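Local atomic coordinates of penaeus monodon metallodensovirus major capsid protein (Penaeus monodon metallodensovirus, PDB entry 6WH7), a protein that forms the major structural component of the shrimp densovirus capsid, with sixty copies assembling into the shell that probably encloses the viral genome. Residues 115-123 / 319-330. Residues are numbered along the deposited sequence; the frame is centred on the assembly and turned at random.
Sequences ACKAHRPTK and NPANDSLWIQSY
A classic beta bulge at Lys117 and Ala118 opens strand 118-135, and both residues of the bulge pack against the short helix 323-326 and the strand after it. Lys117 stretches straight from the backbone (chi1 -173°) and turns only at its last torsion, which swings NZ toward Asp323. There NZ forms a salt bridge with Asp323 OD2 at 2.6 Å, approaching from above the carboxylate plane, 43° out of it. A weak hydrogen bond of 3.0 Å from the same NZ reaches Asn319 OD1. On its way the lysine crosses Trp326 at about a right angle, its CE 3.5 Å from CZ2. Ala118 CB touches Trp326 CZ3 at 3.5 Å and Ile327 CD1 at 3.4 Å, both on the same side of the methyl; that same CD1 sits above one face of the indole, near the ring's margin. Strand 118-135 belongs to an antiparallel sheet of the jelly-roll core expected of a parvoviral capsid protein. Strand 229-230 ties the two segments together: Phe230 shares a backbone hydrogen bond with His119, while Trp229 shares one with Trp326 and meets its indole edge-to-face. Further along, the His119 and Tyr330 rings meet at their edges, planes at 29°, with no stacking. Tyr330 OH lies in the imidazole plane, 3.0 Å from His119 CE1, and the principal polar partner of the histidine is the carbonyl of Ser232, bonded to NE2. Pro121 points back at Tyr330, its CG at the ring edge 3.6 Å from OH. At the charged end, Glu305 supplies Lys117 with a second carboxylate, so the buried ammonium is probably well compensated, and Arg352 of a neighbouring subunit packs on Lys117 and makes a long, weak ion pair with Asp323.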
# COMPACT_ATOMS: atom_id res chain seq x y z
N ALA A 115 -43.43 -22.71 86.43
CA ALA A 115 -42.14 -23.07 86.99
C ALA A 115 -41.01 -22.24 86.40
O ALA A 115 -39.88 -22.32 86.90
CB ALA A 115 -41.86 -24.55 86.77
N CYS A 116 -41.27 -21.49 85.35
CA CYS A 116 -40.32 -20.54 84.80
C CYS A 116 -40.24 -19.32 85.70
O CYS A 116 -41.09 -19.09 86.56
CB CYS A 116 -40.74 -20.11 83.40
SG CYS A 116 -40.96 -21.47 82.28
N LYS A 117 -39.19 -18.53 85.51
CA LYS A 117 -39.15 -17.26 86.21
C LYS A 117 -40.21 -16.31 85.67
O LYS A 117 -40.91 -15.65 86.44
CB LYS A 117 -37.77 -16.61 86.11
CG LYS A 117 -37.70 -15.40 86.99
CD LYS A 117 -36.38 -14.72 86.97
CE LYS A 117 -36.50 -13.45 87.76
NZ LYS A 117 -36.86 -13.74 89.17
N ALA A 118 -40.34 -16.24 84.36
CA ALA A 118 -41.25 -15.33 83.70
C ALA A 118 -41.85 -16.01 82.48
O ALA A 118 -41.24 -16.90 81.89
CB ALA A 118 -40.55 -14.06 83.26
N HIS A 119 -43.05 -15.57 82.11
CA HIS A 119 -43.69 -16.05 80.90
C HIS A 119 -44.52 -14.92 80.33
O HIS A 119 -44.93 -14.00 81.04
CB HIS A 119 -44.58 -17.27 81.16
CG HIS A 119 -45.70 -17.00 82.11
ND1 HIS A 119 -46.88 -16.41 81.73
CD2 HIS A 119 -45.81 -17.23 83.44
CE1 HIS A 119 -47.67 -16.30 82.77
NE2 HIS A 119 -47.05 -16.79 83.83
N ARG A 120 -44.73 -14.97 79.02
CA ARG A 120 -45.41 -13.89 78.38
C ARG A 120 -46.27 -14.42 77.25
O ARG A 120 -45.83 -15.31 76.51
CB ARG A 120 -44.36 -12.90 77.88
CG ARG A 120 -44.88 -11.71 77.19
CD ARG A 120 -43.79 -10.71 77.00
NE ARG A 120 -42.67 -11.18 76.21
CZ ARG A 120 -41.52 -10.51 76.13
NH1 ARG A 120 -41.38 -9.38 76.78
NH2 ARG A 120 -40.53 -10.98 75.39
N PRO A 121 -47.49 -13.90 77.08
CA PRO A 121 -48.44 -14.54 76.16
C PRO A 121 -48.16 -14.35 74.68
O PRO A 121 -48.64 -15.18 73.90
CB PRO A 121 -49.77 -13.90 76.56
CG PRO A 121 -49.59 -13.53 77.95
CD PRO A 121 -48.19 -13.05 78.05
N THR A 122 -47.51 -13.27 74.26
CA THR A 122 -47.25 -12.97 72.84
C THR A 122 -48.46 -13.24 71.95
O THR A 122 -49.57 -12.83 72.28
CB THR A 122 -46.04 -13.74 72.31
OG1 THR A 122 -46.29 -15.14 72.36
CG2 THR A 122 -44.84 -13.44 73.15
N LYS A 123 -48.27 -13.93 70.83
CA LYS A 123 -49.36 -14.11 69.89
C LYS A 123 -50.46 -14.99 70.48
O LYS A 123 -50.21 -15.86 71.31
CB LYS A 123 -48.87 -14.74 68.58
CG LYS A 123 -49.94 -14.82 67.52
CD LYS A 123 -49.52 -15.62 66.32
CE LYS A 123 -48.45 -14.91 65.53
NZ LYS A 123 -48.02 -15.71 64.35
N ASN A 319 -33.43 -13.29 95.26
CA ASN A 319 -34.28 -12.90 94.15
C ASN A 319 -34.13 -11.40 93.91
O ASN A 319 -34.18 -10.62 94.86
CB ASN A 319 -35.74 -13.23 94.44
CG ASN A 319 -36.62 -13.07 93.22
OD1 ASN A 319 -36.20 -13.34 92.10
ND2 ASN A 319 -37.84 -12.61 93.43
N PRO A 320 -33.92 -10.97 92.67
CA PRO A 320 -33.77 -9.54 92.41
C PRO A 320 -35.03 -8.78 92.77
O PRO A 320 -36.14 -9.23 92.51
CB PRO A 320 -33.49 -9.48 90.91
CG PRO A 320 -32.96 -10.79 90.58
CD PRO A 320 -33.64 -11.76 91.46
N ALA A 321 -34.85 -7.62 93.38
CA ALA A 321 -35.98 -6.75 93.63
C ALA A 321 -36.42 -6.02 92.37
O ALA A 321 -37.57 -5.57 92.30
CB ALA A 321 -35.67 -5.75 94.73
N ASN A 322 -35.55 -5.91 91.38
CA ASN A 322 -35.90 -5.23 90.14
C ASN A 322 -36.63 -6.14 89.18
O ASN A 322 -36.84 -5.75 88.03
CB ASN A 322 -34.66 -4.62 89.48
CG ASN A 322 -33.66 -5.65 89.03
OD1 ASN A 322 -33.76 -6.81 89.38
ND2 ASN A 322 -32.67 -5.21 88.28
N ASP A 323 -36.96 -7.36 89.60
CA ASP A 323 -37.97 -8.13 88.88
C ASP A 323 -39.24 -7.32 88.70
O ASP A 323 -39.92 -7.45 87.69
CB ASP A 323 -38.28 -9.42 89.62
CG ASP A 323 -37.16 -10.42 89.54
OD1 ASP A 323 -36.26 -10.24 88.70
OD2 ASP A 323 -37.19 -11.39 90.30
N SER A 324 -39.56 -6.46 89.67
CA SER A 324 -40.71 -5.58 89.54
C SER A 324 -40.61 -4.66 88.34
O SER A 324 -41.62 -4.06 87.96
CB SER A 324 -40.85 -4.74 90.80
OG SER A 324 -39.73 -3.89 90.97
N LEU A 325 -39.44 -4.55 87.73
CA LEU A 325 -39.31 -3.76 86.51
C LEU A 325 -39.79 -4.51 85.29
O LEU A 325 -40.38 -3.91 84.39
CB LEU A 325 -37.86 -3.32 86.34
CG LEU A 325 -37.44 -1.96 86.90
CD1 LEU A 325 -37.76 -1.86 88.34
CD2 LEU A 325 -35.95 -1.80 86.71
N TRP A 326 -39.45 -5.78 85.15
CA TRP A 326 -39.92 -6.55 84.02
C TRP A 326 -40.96 -7.62 84.33
O TRP A 326 -41.51 -8.20 83.39
CB TRP A 326 -38.71 -7.15 83.29
CG TRP A 326 -37.91 -8.04 84.12
CD1 TRP A 326 -37.08 -7.69 85.13
CD2 TRP A 326 -37.78 -9.45 83.96
NE1 TRP A 326 -36.48 -8.80 85.65
CE2 TRP A 326 -36.89 -9.90 84.94
CE3 TRP A 326 -38.35 -10.38 83.09
CZ2 TRP A 326 -36.55 -11.23 85.08
CZ3 TRP A 326 -38.02 -11.69 83.23
CH2 TRP A 326 -37.13 -12.11 84.22
N ILE A 327 -41.29 -7.90 85.60
CA ILE A 327 -42.23 -8.95 85.95
C ILE A 327 -43.49 -8.31 86.51
O ILE A 327 -43.42 -7.49 87.43
CB ILE A 327 -41.67 -9.94 86.99
CG1 ILE A 327 -40.39 -10.57 86.49
CG2 ILE A 327 -42.65 -11.06 87.21
CD1 ILE A 327 -40.64 -11.37 85.34
N GLN A 328 -44.65 -8.71 85.98
CA GLN A 328 -45.89 -8.05 86.32
C GLN A 328 -46.98 -9.08 86.56
O GLN A 328 -46.90 -10.21 86.08
CB GLN A 328 -46.32 -7.08 85.22
CG GLN A 328 -45.29 -6.01 84.96
CD GLN A 328 -45.03 -5.18 86.18
OE1 GLN A 328 -45.96 -4.70 86.81
NE2 GLN A 328 -43.77 -5.04 86.55
N SER A 329 -47.97 -8.70 87.36
CA SER A 329 -49.19 -9.47 87.46
C SER A 329 -50.10 -9.17 86.27
O SER A 329 -49.95 -8.16 85.59
CB SER A 329 -49.90 -9.18 88.79
OG SER A 329 -50.26 -7.82 88.91
N TYR A 330 -51.02 -10.09 86.01
CA TYR A 330 -51.94 -9.90 84.89
C TYR A 330 -52.90 -8.75 85.13
O TYR A 330 -53.43 -8.57 86.23
CB TYR A 330 -52.70 -11.19 84.61
CG TYR A 330 -51.92 -12.16 83.77
CD1 TYR A 330 -52.01 -12.11 82.39
CD2 TYR A 330 -51.08 -13.08 84.34
CE1 TYR A 330 -51.30 -12.98 81.61
CE2 TYR A 330 -50.36 -13.96 83.55
CZ TYR A 330 -50.48 -13.90 82.19
OH TYR A 330 -49.78 -14.75 81.38